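Long-range contacts in putative tetR family transcriptional regulator (Streptomyces coelicolor A3, PDB 2Q24), which probably acts as a DNA-binding transcriptional regulator of the TetR family, using a predicted helix-turn-helix motif to recognise regulatory DNA sites: residues Glu63-Arg67 / Asp120-Ser125; Tyr66-Val70 / Asp99-Lys104; Val70-Cys74 / Ser125-Ile129; Ala89-Trp93 / Ala132-Met137; Gly144-Ile150 / Gly185-Thr189. All coordinates share one frame; numbering follows the deposited sequence.

Contact 1 of 5, residues Glu63-Arg67 / Asp120-Ser125; sequences EAAYR and DPYGDS
Tyr66 and the loop Pro121-Ser125 carry this contact. The carbonyl oxygen of Pro121 sits at the edge of the Tyr66 ring, with Pro121 O 3.4 Å from Tyr66 CD2. Tyr122 meets the same ring in an offset edge-to-face stack. The edge of Tyr122 is turned toward the Tyr66 face, the centroids are 5.4 Å apart and the planes stand at 81°. Ser125 OG comes in obliquely, 3.6 Å from Tyr66 CE2. One turn earlier on the helix, Glu63 lays its extended chain beside the loop, and its CG is 3.9 Å from Pro121 CA. A water joins the two segments here: it donates to Glu63 OE1 and accepts from the backbone N of Asp120, 2.8 Å away.

The loop is shaped from within. Tyr122 N donates to Asp120 OD1 from above the carboxylate plane, an Asx turn, while OD2 accepts from Gly123 N at 3.2 Å. A type II' turn runs from Tyr122 to Ser125. Tyr122 O accepts the N-H of Ser125; the Ser125 hydroxyl also approaches it, at an unusually short 2.5 Å from OG. On the helix, Arg67 NH1 bridges to Glu63 OE2 at 3.2 Å, so each oxygen of that carboxylate has a partner. Arg67 NH2 bonds to Pro121 O of the second subunit, so the loop also takes part in the dimer.

Tyr66 OH bonds to Tyr100. Leu111 of helix 108-116 touches Tyr66, Pro121 and Tyr122. The contact thus sets the loop leading into helix 125-142 against helix 58-75, with helices 86-106 and 108-116 beside it.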
# COMPACT_ATOMS: atom_id res chain seq x y z
N GLU B 63 8.45 -1.33 11.95
CA GLU B 63 7.21 -1.51 11.15
C GLU B 63 6.91 -0.32 10.25
O GLU B 63 6.66 -0.49 9.04
CB GLU B 63 6.00 -1.79 12.06
CG GLU B 63 4.73 -1.80 11.23
CD GLU B 63 3.50 -2.22 11.97
OE1 GLU B 63 3.61 -2.88 13.01
OE2 GLU B 63 2.41 -1.82 11.48
N ALA B 64 6.91 0.88 10.82
CA ALA B 64 6.70 2.12 10.01
C ALA B 64 7.71 2.29 8.86
O ALA B 64 7.33 2.66 7.73
CB ALA B 64 6.74 3.34 10.92
N ALA B 65 8.98 1.99 9.13
CA ALA B 65 10.05 2.06 8.12
C ALA B 65 9.78 1.10 6.97
O ALA B 65 9.85 1.51 5.78
CB ALA B 65 11.40 1.75 8.71
N TYR B 66 9.46 -0.16 7.32
CA TYR B 66 9.11 -1.14 6.29
C TYR B 66 7.88 -0.68 5.47
O TYR B 66 7.91 -0.74 4.24
CB TYR B 66 8.88 -2.55 6.90
CG TYR B 66 8.51 -3.58 5.83
CD1 TYR B 66 9.49 -4.17 5.00
CD2 TYR B 66 7.18 -3.96 5.65
CE1 TYR B 66 9.12 -5.11 4.02
CE2 TYR B 66 6.82 -4.89 4.70
CZ TYR B 66 7.79 -5.43 3.89
OH TYR B 66 7.39 -6.34 2.93
N ARG B 67 6.82 -0.23 6.14
CA ARG B 67 5.60 0.17 5.44
C ARG B 67 5.84 1.35 4.55
O ARG B 67 5.27 1.47 3.46
CB ARG B 67 4.52 0.51 6.47
CG ARG B 67 3.98 -0.73 7.16
CD ARG B 67 2.96 -0.39 8.26
NE ARG B 67 1.75 0.25 7.73
CZ ARG B 67 0.67 0.52 8.44
NH1 ARG B 67 0.66 0.23 9.74
NH2 ARG B 67 -0.38 1.10 7.86
N ASP B 120 2.67 -6.82 13.07
CA ASP B 120 2.67 -7.39 11.71
C ASP B 120 3.10 -6.34 10.73
O ASP B 120 2.29 -5.50 10.33
CB ASP B 120 1.30 -7.99 11.32
CG ASP B 120 1.20 -8.29 9.79
OD1 ASP B 120 2.21 -8.72 9.18
OD2 ASP B 120 0.12 -8.07 9.22
N PRO B 121 4.40 -6.36 10.37
CA PRO B 121 4.92 -5.33 9.49
C PRO B 121 4.34 -5.43 8.07
O PRO B 121 4.31 -4.43 7.38
CB PRO B 121 6.43 -5.59 9.46
CG PRO B 121 6.62 -6.95 10.00
CD PRO B 121 5.42 -7.34 10.77
N TYR B 122 3.87 -6.62 7.68
CA TYR B 122 3.70 -6.94 6.24
C TYR B 122 2.36 -6.54 5.72
O TYR B 122 2.26 -6.07 4.58
CB TYR B 122 3.89 -8.45 5.99
CG TYR B 122 5.25 -8.92 6.43
CD1 TYR B 122 6.40 -8.44 5.79
CD2 TYR B 122 5.38 -9.77 7.51
CE1 TYR B 122 7.67 -8.85 6.19
CE2 TYR B 122 6.67 -10.18 7.94
CZ TYR B 122 7.79 -9.70 7.26
OH TYR B 122 9.05 -10.08 7.65
N GLY B 123 1.32 -6.77 6.52
CA GLY B 123 -0.03 -6.36 6.11
C GLY B 123 -0.31 -6.87 4.69
O GLY B 123 -0.11 -8.05 4.39
N ASP B 124 -0.82 -5.96 3.85
CA ASP B 124 -1.17 -6.27 2.45
C ASP B 124 -0.04 -5.89 1.51
O ASP B 124 -0.29 -5.61 0.34
CB ASP B 124 -2.50 -5.56 2.07
CG ASP B 124 -3.77 -6.40 2.51
OD1 ASP B 124 -4.52 -6.90 1.65
OD2 ASP B 124 -3.97 -6.61 3.69
N SER B 125 1.20 -5.78 2.03
CA SER B 125 2.35 -5.36 1.14
C SER B 125 2.48 -6.16 -0.17
O SER B 125 2.71 -5.57 -1.23
CB SER B 125 3.72 -5.36 1.87
OG SER B 125 3.61 -4.58 3.03
O HOH W 1 1.06 -4.65 13.59

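Contact 2 of 5, residues Tyr66-Val70 / Asp99-Lys104; sequences YRNEV and DYATAK
Tyr66 and Tyr100 join two antiparallel helices of the all-helical core, 58-75 and 86-106. The short helical segments run at 165° to each other, with their axes 10.8 Å apart. That spacing is wide, and large side chains bridge it.

The two tyrosines meet through their hydroxyls. Tyr66 OH and Tyr100 OH are 2.7 Å apart in a hydrogen bond, and either could be the donor. Each ring has its CG anti to the backbone N, which for Tyr100 (chi1 151°) carries the ring across to helix 58-75. The rings also touch next to the hydroxyls, Tyr66 CE1 lying 3.7 Å from Tyr100 CE1, near the plane of the Tyr100 ring.

Two more residues of helix 58-75 flank Tyr100. Val70 CG2 comes obliquely to Tyr100 CE1 at 3.7 Å; the same methyl lies over one face of the Tyr66 ring, offset toward its rim. Glu69 CG meets the edge of the Tyr100 ring, 3.8 Å from CD1. A bend at chi2 (79°) then turns the carboxylate nearly coplanar with that ring, with Glu69 OE2 3.4 Å from Tyr100 CA. On the other helix, the aliphatic part of Lys104 runs past Tyr66, with CE 3.7 Å from Tyr66 OH.

Ile129 of helix 125-142 packs on both Val70 and Tyr100. Val25 of helix 17-31 touches Glu69 and Ala103. As in other TetR-family proteins, the helix that follows the helix-turn-helix unit packs here against the helical C-terminal domain.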
# COMPACT_ATOMS: atom_id res chain seq x y z
N TYR B 66 9.46 -0.16 7.32
CA TYR B 66 9.11 -1.14 6.29
C TYR B 66 7.88 -0.68 5.47
O TYR B 66 7.91 -0.74 4.24
CB TYR B 66 8.88 -2.55 6.90
CG TYR B 66 8.51 -3.58 5.83
CD1 TYR B 66 9.49 -4.17 5.00
CD2 TYR B 66 7.18 -3.96 5.65
CE1 TYR B 66 9.12 -5.11 4.02
CE2 TYR B 66 6.82 -4.89 4.70
CZ TYR B 66 7.79 -5.43 3.89
OH TYR B 66 7.39 -6.34 2.93
N ARG B 67 6.82 -0.23 6.14
CA ARG B 67 5.60 0.17 5.44
C ARG B 67 5.84 1.35 4.55
O ARG B 67 5.27 1.47 3.46
CB ARG B 67 4.52 0.51 6.47
CG ARG B 67 3.98 -0.73 7.16
CD ARG B 67 2.96 -0.39 8.26
NE ARG B 67 1.75 0.25 7.73
CZ ARG B 67 0.67 0.52 8.44
NH1 ARG B 67 0.66 0.23 9.74
NH2 ARG B 67 -0.38 1.10 7.86
N ASN B 68 6.68 2.29 5.02
CA ASN B 68 7.04 3.43 4.21
C ASN B 68 7.81 3.02 2.96
O ASN B 68 7.58 3.57 1.88
CB ASN B 68 7.89 4.41 5.05
CG ASN B 68 8.28 5.65 4.26
OD1 ASN B 68 9.43 5.79 3.89
ND2 ASN B 68 7.32 6.54 4.02
N GLU B 69 8.72 2.04 3.09
CA GLU B 69 9.52 1.56 1.97
C GLU B 69 8.60 0.94 0.87
O GLU B 69 8.75 1.20 -0.33
CB GLU B 69 10.57 0.52 2.46
CG GLU B 69 11.39 -0.18 1.36
CD GLU B 69 12.54 0.64 0.82
OE1 GLU B 69 12.74 1.81 1.25
OE2 GLU B 69 13.27 0.11 -0.05
N VAL B 70 7.66 0.12 1.32
CA VAL B 70 6.64 -0.47 0.42
C VAL B 70 5.84 0.62 -0.27
O VAL B 70 5.65 0.59 -1.48
CB VAL B 70 5.70 -1.40 1.24
CG1 VAL B 70 4.47 -1.87 0.38
CG2 VAL B 70 6.53 -2.64 1.74
N ASP B 99 15.89 -3.10 -4.97
CA ASP B 99 16.36 -2.23 -3.84
C ASP B 99 15.54 -2.52 -2.55
O ASP B 99 16.10 -2.69 -1.46
CB ASP B 99 16.20 -0.76 -4.17
CG ASP B 99 17.18 -0.26 -5.26
OD1 ASP B 99 18.25 -0.87 -5.49
OD2 ASP B 99 16.85 0.81 -5.84
N TYR B 100 14.22 -2.57 -2.71
CA TYR B 100 13.26 -2.91 -1.64
C TYR B 100 13.49 -4.33 -1.09
O TYR B 100 13.56 -4.55 0.12
CB TYR B 100 11.84 -2.78 -2.19
CG TYR B 100 10.87 -3.71 -1.50
CD1 TYR B 100 10.43 -3.47 -0.21
CD2 TYR B 100 10.43 -4.88 -2.15
CE1 TYR B 100 9.56 -4.36 0.43
CE2 TYR B 100 9.54 -5.76 -1.52
CZ TYR B 100 9.14 -5.50 -0.22
OH TYR B 100 8.26 -6.37 0.41
N ALA B 101 13.61 -5.31 -2.00
CA ALA B 101 13.76 -6.72 -1.57
C ALA B 101 15.10 -7.00 -0.87
O ALA B 101 15.19 -7.83 0.05
CB ALA B 101 13.55 -7.63 -2.81
N THR B 102 16.13 -6.30 -1.31
CA THR B 102 17.46 -6.33 -0.68
C THR B 102 17.37 -5.80 0.75
O THR B 102 17.92 -6.43 1.70
CB THR B 102 18.49 -5.53 -1.53
OG1 THR B 102 18.72 -6.29 -2.74
CG2 THR B 102 19.84 -5.35 -0.78
N ALA B 103 16.72 -4.64 0.91
CA ALA B 103 16.45 -4.06 2.24
C ALA B 103 15.62 -4.99 3.14
O ALA B 103 15.99 -5.23 4.32
CB ALA B 103 15.80 -2.69 2.10
N LYS B 104 14.57 -5.58 2.56
CA LYS B 104 13.73 -6.56 3.26
C LYS B 104 14.60 -7.70 3.80
O LYS B 104 14.50 -8.08 4.99
CB LYS B 104 12.68 -7.13 2.30
CG LYS B 104 11.63 -8.00 2.98
CD LYS B 104 10.65 -8.52 1.96
CE LYS B 104 9.53 -9.29 2.62
NZ LYS B 104 10.02 -10.57 3.15

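Contact 3 of 5, residues Val70-Cys74 / Ser125-Ile129; sequences VARLC and SRQLI
Cys74 SG lies over one face of the flat peptide group that joins Leu128 to Ile129, 3.6 Å from both Leu128 C and Leu128 O. No ring takes part. The motif is a nearly parallel helix pair: the segments of helices 58-75 and 125-142 run at 14° to each other, with axes 9.9 Å apart.

One turn before Cys74, Val70 faces the start of helix 125-142. Both of its methyls rest on Ser125, with CG2 3.7 Å from Ser125 OG. That hydroxyl is turned to its polar partner, Tyr122 O. Val70 CG1 also meets Ile129 CG1 at 4.1 Å and the CD1 end of Leu128. The Leu73 side chain crosses Ile129 at about a right angle, and its CD2 methyl makes the touch.

The interface is buried and largely apolar. Trp93 and Tyr100 of helix 86-106 pack on Ile129, so a third helix closes one flank. Leu128 also packs on Asp75 of the second subunit. Ile129 holds CG1 anti to its own carbonyl carbon (chi1 -69°), and CG1 thereby comes within 3.7 Å of Cys74 SG.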
# COMPACT_ATOMS: atom_id res chain seq x y z
N VAL B 70 7.66 0.12 1.32
CA VAL B 70 6.64 -0.47 0.42
C VAL B 70 5.84 0.62 -0.27
O VAL B 70 5.65 0.59 -1.48
CB VAL B 70 5.70 -1.40 1.24
CG1 VAL B 70 4.47 -1.87 0.38
CG2 VAL B 70 6.53 -2.64 1.74
N ALA B 71 5.34 1.60 0.49
CA ALA B 71 4.49 2.61 -0.11
C ALA B 71 5.28 3.46 -1.11
O ALA B 71 4.79 3.77 -2.21
CB ALA B 71 3.86 3.48 0.95
N ARG B 72 6.52 3.82 -0.78
CA ARG B 72 7.32 4.58 -1.77
C ARG B 72 7.52 3.81 -3.09
O ARG B 72 7.42 4.40 -4.16
CB ARG B 72 8.64 5.04 -1.18
CG ARG B 72 8.38 6.20 -0.20
CD ARG B 72 9.70 6.80 0.32
NE ARG B 72 10.25 5.97 1.39
N LEU B 73 7.75 2.50 -2.98
CA LEU B 73 7.92 1.64 -4.14
C LEU B 73 6.64 1.63 -4.99
O LEU B 73 6.69 1.82 -6.20
CB LEU B 73 8.29 0.23 -3.68
CG LEU B 73 8.35 -0.80 -4.81
CD1 LEU B 73 9.48 -0.44 -5.78
CD2 LEU B 73 8.56 -2.21 -4.21
N CYS B 74 5.49 1.42 -4.35
CA CYS B 74 4.23 1.38 -5.06
C CYS B 74 3.83 2.70 -5.70
O CYS B 74 3.35 2.75 -6.83
CB CYS B 74 3.10 0.85 -4.13
SG CYS B 74 3.38 -0.86 -3.63
N SER B 125 1.20 -5.78 2.03
CA SER B 125 2.35 -5.36 1.14
C SER B 125 2.48 -6.16 -0.17
O SER B 125 2.71 -5.57 -1.23
CB SER B 125 3.72 -5.36 1.87
OG SER B 125 3.61 -4.58 3.03
N ARG B 126 2.36 -7.48 -0.08
CA ARG B 126 2.50 -8.31 -1.26
C ARG B 126 1.44 -7.88 -2.30
O ARG B 126 1.75 -7.77 -3.48
CB ARG B 126 2.40 -9.81 -0.92
CG ARG B 126 2.59 -10.72 -2.14
CD ARG B 126 2.25 -12.16 -1.79
N GLN B 127 0.21 -7.70 -1.87
CA GLN B 127 -0.89 -7.32 -2.77
C GLN B 127 -0.65 -5.94 -3.39
O GLN B 127 -0.89 -5.71 -4.58
CB GLN B 127 -2.23 -7.33 -2.01
CG GLN B 127 -2.58 -8.69 -1.36
CD GLN B 127 -2.14 -8.85 0.11
OE1 GLN B 127 -0.95 -8.83 0.46
NE2 GLN B 127 -3.13 -9.07 0.97
N LEU B 128 -0.23 -4.98 -2.56
CA LEU B 128 0.02 -3.61 -3.04
C LEU B 128 1.11 -3.64 -4.13
O LEU B 128 0.99 -3.00 -5.20
CB LEU B 128 0.48 -2.72 -1.87
CG LEU B 128 -0.57 -2.36 -0.80
CD1 LEU B 128 0.15 -1.75 0.42
CD2 LEU B 128 -1.55 -1.37 -1.38
N ILE B 129 2.19 -4.38 -3.85
CA ILE B 129 3.33 -4.39 -4.78
C ILE B 129 2.97 -5.17 -6.03
O ILE B 129 3.30 -4.77 -7.13
CB ILE B 129 4.54 -5.04 -4.15
CG1 ILE B 129 5.06 -4.13 -3.02
CG2 ILE B 129 5.62 -5.28 -5.24
CD1 ILE B 129 6.04 -4.85 -2.08

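Contact 4 of 5, residues Ala89-Trp93 / Ala132-Met137; sequences ALRAW and ALTALM
Ala89 starts the contact with a methyl touch, its CB 3.9 Å from Leu136 CD2. The same leucine methyl lies 3.8 Å from the backbone N of Leu90, so it rests against the helix backbone itself. Leu90 follows, and its CD1 does the touching. This one methyl meets Leu133 CD1 at 3.7 Å, Leu136 CB at 3.9 Å, and, less closely, CG of Met137, which is a selenomethionine. The Leu90 side chain runs at a slant to those of Leu133 and Leu136.

Helices 86-106 and 125-142 pack antiparallel here. The two segments run at 151° to each other with axes 9.9 Å apart, within the helical C-terminal domain of this TetR-family protein. All the touching residues are buried and the contact is apolar. Leu183 of helix 172-185 and Leu186 just beyond it close over Leu90. Met155 and Phe156 of helix 152-165 pack on Leu133.

Trp93, one turn after Ala89, brings the indole. Leu136 CD1 lies over one face, 3.3 Å above the plane and offset toward the rim. Its nearest ring atom is Trp93 CG at 3.4 Å, a tight fit. Chi1 of -73° carries Leu136 CG toward helix 86-106, and chi2 of 162° sends CD1 to the indole and CD2 to Ala89. The six-membered ring reaches back toward the start of segment 132-137. Trp93 CZ3 meets Leu133 CD1, and Trp93 CZ2 lies 3.9 Å from Ala132 CB. The indole N-H is used as well: Trp93 NE1 bonds to Leu73 O near the C-terminal end of helix 58-75.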
# COMPACT_ATOMS: atom_id res chain seq x y z
N ALA B 89 9.52 2.34 -18.03
CA ALA B 89 8.98 2.48 -16.64
C ALA B 89 9.08 1.17 -15.83
O ALA B 89 9.58 1.15 -14.68
CB ALA B 89 7.51 3.07 -16.62
N LEU B 90 8.55 0.07 -16.39
CA LEU B 90 8.68 -1.25 -15.78
C LEU B 90 10.15 -1.57 -15.41
O LEU B 90 10.42 -1.89 -14.25
CB LEU B 90 8.05 -2.31 -16.73
CG LEU B 90 8.24 -3.76 -16.30
CD1 LEU B 90 7.50 -4.00 -14.91
CD2 LEU B 90 7.63 -4.58 -17.47
N ARG B 91 11.09 -1.39 -16.34
CA ARG B 91 12.50 -1.65 -16.07
C ARG B 91 13.03 -0.84 -14.88
O ARG B 91 13.68 -1.38 -14.00
CB ARG B 91 13.33 -1.37 -17.35
CG ARG B 91 14.87 -1.37 -17.18
CD ARG B 91 15.62 -1.30 -18.52
NE ARG B 91 15.04 -2.18 -19.56
CZ ARG B 91 15.45 -3.42 -19.87
NH1 ARG B 91 16.47 -4.01 -19.27
NH2 ARG B 91 14.81 -4.08 -20.82
N ALA B 92 12.78 0.48 -14.89
CA ALA B 92 13.26 1.34 -13.77
C ALA B 92 12.67 0.87 -12.47
O ALA B 92 13.36 0.76 -11.44
CB ALA B 92 12.96 2.81 -14.02
N TRP B 93 11.38 0.55 -12.49
CA TRP B 93 10.73 0.11 -11.26
C TRP B 93 11.25 -1.24 -10.74
O TRP B 93 11.37 -1.45 -9.55
CB TRP B 93 9.21 0.04 -11.50
CG TRP B 93 8.41 -0.27 -10.22
CD1 TRP B 93 7.86 0.65 -9.34
CD2 TRP B 93 8.08 -1.56 -9.74
NE1 TRP B 93 7.20 -0.03 -8.32
CE2 TRP B 93 7.33 -1.38 -8.53
CE3 TRP B 93 8.36 -2.86 -10.19
CZ2 TRP B 93 6.81 -2.47 -7.82
CZ3 TRP B 93 7.84 -3.97 -9.46
CH2 TRP B 93 7.10 -3.76 -8.27
N ALA B 132 1.07 -2.83 -8.22
CA ALA B 132 1.95 -1.82 -8.87
C ALA B 132 2.56 -2.46 -10.12
O ALA B 132 2.65 -1.86 -11.18
CB ALA B 132 3.05 -1.41 -7.89
N LEU B 133 3.01 -3.69 -9.95
CA LEU B 133 3.50 -4.46 -11.07
C LEU B 133 2.44 -4.65 -12.16
O LEU B 133 2.72 -4.47 -13.33
CB LEU B 133 3.95 -5.80 -10.55
CG LEU B 133 4.91 -6.66 -11.32
CD1 LEU B 133 6.06 -5.88 -12.02
CD2 LEU B 133 5.47 -7.76 -10.34
N THR B 134 1.24 -5.02 -11.76
CA THR B 134 0.12 -5.12 -12.73
C THR B 134 -0.11 -3.81 -13.52
O THR B 134 -0.32 -3.84 -14.75
CB THR B 134 -1.18 -5.56 -11.98
OG1 THR B 134 -0.95 -6.86 -11.42
CG2 THR B 134 -2.38 -5.62 -12.93
N ALA B 135 -0.08 -2.67 -12.82
CA ALA B 135 -0.26 -1.38 -13.48
C ALA B 135 0.81 -1.14 -14.58
O ALA B 135 0.47 -0.79 -15.74
CB ALA B 135 -0.33 -0.22 -12.46
N LEU B 136 2.05 -1.45 -14.23
CA LEU B 136 3.20 -1.32 -15.17
C LEU B 136 3.03 -2.28 -16.34
O LEU B 136 3.18 -1.89 -17.51
CB LEU B 136 4.49 -1.57 -14.41
CG LEU B 136 4.94 -0.42 -13.45
CD1 LEU B 136 5.96 -1.11 -12.49
CD2 LEU B 136 5.50 0.80 -14.18
N MSE B 137 2.74 -3.55 -16.03
CA MSE B 137 2.63 -4.56 -17.10
C MSE B 137 1.40 -4.34 -17.99
O MSE B 137 1.50 -4.49 -19.19
CB MSE B 137 2.68 -5.96 -16.51
CG MSE B 137 3.96 -6.13 -15.70
SE MSE B 137 4.04 -7.98 -15.06
CE MSE B 137 4.09 -8.95 -16.72

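Contact 5 of 5, residues Gly144-Ile150 / Gly185-Thr189; sequences GEIRSDI and GLRPT
Arg147 places CG between its backbone N and carbonyl carbon (chi1 59°) and bends again at chi3 (-65°), which folds its guanidinium back to the carbonyl of Gly185. The contact joins two loops of the C-terminal domain: the loop between helices 125-142 and 152-165, and the chain leaving helix 172-185. The first loop opens at Gly144, whose positive phi ends the preceding helix in a Schellman motif.

Two hydrogen bonds hold the loops together. Arg147 N donates to Leu186 O at 2.8 Å, nearly straight at 170°. Arg147 NH1 donates to Gly185 O at 2.9 Å, in the guanidinium plane. Arg147 also grips Asp149 side-on in a salt bridge, NE to OD1 at 2.7 Å and NH2 to OD2 at 3.0 Å. Together these bonds fix the rotation of the guanidinium. The CD1 methyl of Ile150 lies over the centre of one face.

Leu186 is the apolar centre. Its CB lies 3.7 Å from Ile146 CG2, the two side chains running side by side. Leu90 packs on Leu186 from helix 86-106, and Met137 of helix 125-142 touches Ile146 and Ile150. Pro188 edges along the backbone of the first loop, its CD 3.6 Å from Glu145 O. At the tip of Leu186, the CD2 methyl lies 3.8 Å from Ile150 CG1.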
# COMPACT_ATOMS: atom_id res chain seq x y z
N GLY B 144 1.93 -2.47 -26.70
CA GLY B 144 2.59 -3.47 -27.51
C GLY B 144 4.06 -3.66 -27.22
O GLY B 144 4.76 -4.27 -28.03
N GLU B 145 4.55 -3.15 -26.08
CA GLU B 145 5.98 -3.16 -25.81
C GLU B 145 6.42 -4.41 -25.08
O GLU B 145 7.63 -4.69 -25.01
CB GLU B 145 6.37 -1.90 -24.98
CG GLU B 145 6.30 -0.63 -25.84
CD GLU B 145 6.63 0.66 -25.07
OE1 GLU B 145 7.05 0.58 -23.89
OE2 GLU B 145 6.44 1.74 -25.65
N ILE B 146 5.46 -5.09 -24.45
CA ILE B 146 5.68 -6.42 -23.89
C ILE B 146 4.54 -7.33 -24.28
O ILE B 146 3.43 -6.87 -24.68
CB ILE B 146 5.82 -6.44 -22.32
CG1 ILE B 146 4.55 -5.94 -21.63
CG2 ILE B 146 7.11 -5.70 -21.87
CD1 ILE B 146 4.48 -6.34 -20.11
N ARG B 147 4.79 -8.63 -24.17
CA ARG B 147 3.73 -9.63 -24.29
C ARG B 147 2.67 -9.38 -23.22
O ARG B 147 2.92 -8.76 -22.18
CB ARG B 147 4.30 -11.05 -24.13
CG ARG B 147 4.99 -11.24 -22.79
CD ARG B 147 5.99 -12.41 -22.81
NE ARG B 147 5.28 -13.70 -23.02
CZ ARG B 147 5.89 -14.87 -23.01
NH1 ARG B 147 7.23 -14.95 -22.85
NH2 ARG B 147 5.16 -15.98 -23.17
N SER B 148 1.48 -9.90 -23.48
CA SER B 148 0.36 -9.64 -22.56
C SER B 148 -0.04 -10.88 -21.75
O SER B 148 -1.00 -10.83 -20.95
CB SER B 148 -0.86 -9.15 -23.35
OG SER B 148 -1.24 -10.16 -24.25
N ASP B 149 0.70 -11.97 -21.93
CA ASP B 149 0.31 -13.24 -21.31
C ASP B 149 1.10 -13.65 -20.06
O ASP B 149 1.01 -14.81 -19.62
CB ASP B 149 0.39 -14.35 -22.35
CG ASP B 149 1.83 -14.59 -22.83
OD1 ASP B 149 2.59 -13.62 -22.80
OD2 ASP B 149 2.20 -15.69 -23.25
N ILE B 150 1.87 -12.75 -19.50
CA ILE B 150 2.55 -13.05 -18.23
C ILE B 150 1.76 -12.52 -17.03
O ILE B 150 1.23 -11.43 -17.08
CB ILE B 150 4.00 -12.51 -18.21
CG1 ILE B 150 4.79 -13.09 -19.38
CG2 ILE B 150 4.67 -12.79 -16.85
CD1 ILE B 150 4.94 -14.69 -19.40
N GLY B 185 12.53 -11.81 -21.51
CA GLY B 185 11.47 -12.85 -21.60
C GLY B 185 10.09 -12.22 -21.87
O GLY B 185 9.17 -12.91 -22.32
N LEU B 186 9.96 -10.90 -21.60
CA LEU B 186 8.68 -10.20 -21.77
C LEU B 186 8.53 -9.70 -23.20
O LEU B 186 7.47 -9.19 -23.56
CB LEU B 186 8.60 -8.98 -20.83
CG LEU B 186 8.53 -9.37 -19.33
CD1 LEU B 186 8.39 -8.07 -18.53
CD2 LEU B 186 7.42 -10.38 -18.99
N ARG B 187 9.57 -9.82 -24.02
CA ARG B 187 9.50 -9.29 -25.39
C ARG B 187 8.30 -9.90 -26.14
O ARG B 187 8.07 -11.11 -26.02
CB ARG B 187 10.83 -9.60 -26.15
CG ARG B 187 12.04 -8.84 -25.59
CD ARG B 187 13.26 -8.94 -26.59
NE ARG B 187 14.19 -10.08 -26.40
CZ ARG B 187 13.87 -11.37 -26.33
NH1 ARG B 187 12.61 -11.74 -26.35
NH2 ARG B 187 14.82 -12.32 -26.18
N PRO B 188 7.56 -9.06 -26.92
CA PRO B 188 6.37 -9.39 -27.75
C PRO B 188 6.90 -10.39 -28.78
O PRO B 188 8.05 -10.27 -29.21
CB PRO B 188 5.89 -8.03 -28.28
CG PRO B 188 7.03 -7.14 -28.13
CD PRO B 188 7.92 -7.64 -27.04
N THR B 189 6.02 -11.26 -29.28
CA THR B 189 6.13 -11.82 -30.64
C THR B 189 6.55 -10.88 -31.74
O THR B 189 7.60 -11.10 -32.40
CB THR B 189 4.88 -12.65 -30.97

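Contacts 1, 2 and 3 follow one another along helix 58-75, with neighbouring centres about 9 Å apart. Contacts 1 and 2 share Tyr66, contacts 2 and 3 share Val70, and contacts 1 and 3 share Ser125. Contact 3 passes to contact 4 by packing, with Ile129 CG2 3.7 Å from Trp93 CH2. Contact 4 then meets contact 5 in the same way, with Leu90 CD2 3.7 Å from Leu186 CD1. Contacts 1 and 5 lie on opposite sides of the chain's centre, their own centres about 32 Å apart. Contacts 1 to 4 touch the second subunit, whereas no other chain of the assembly touches contact 5.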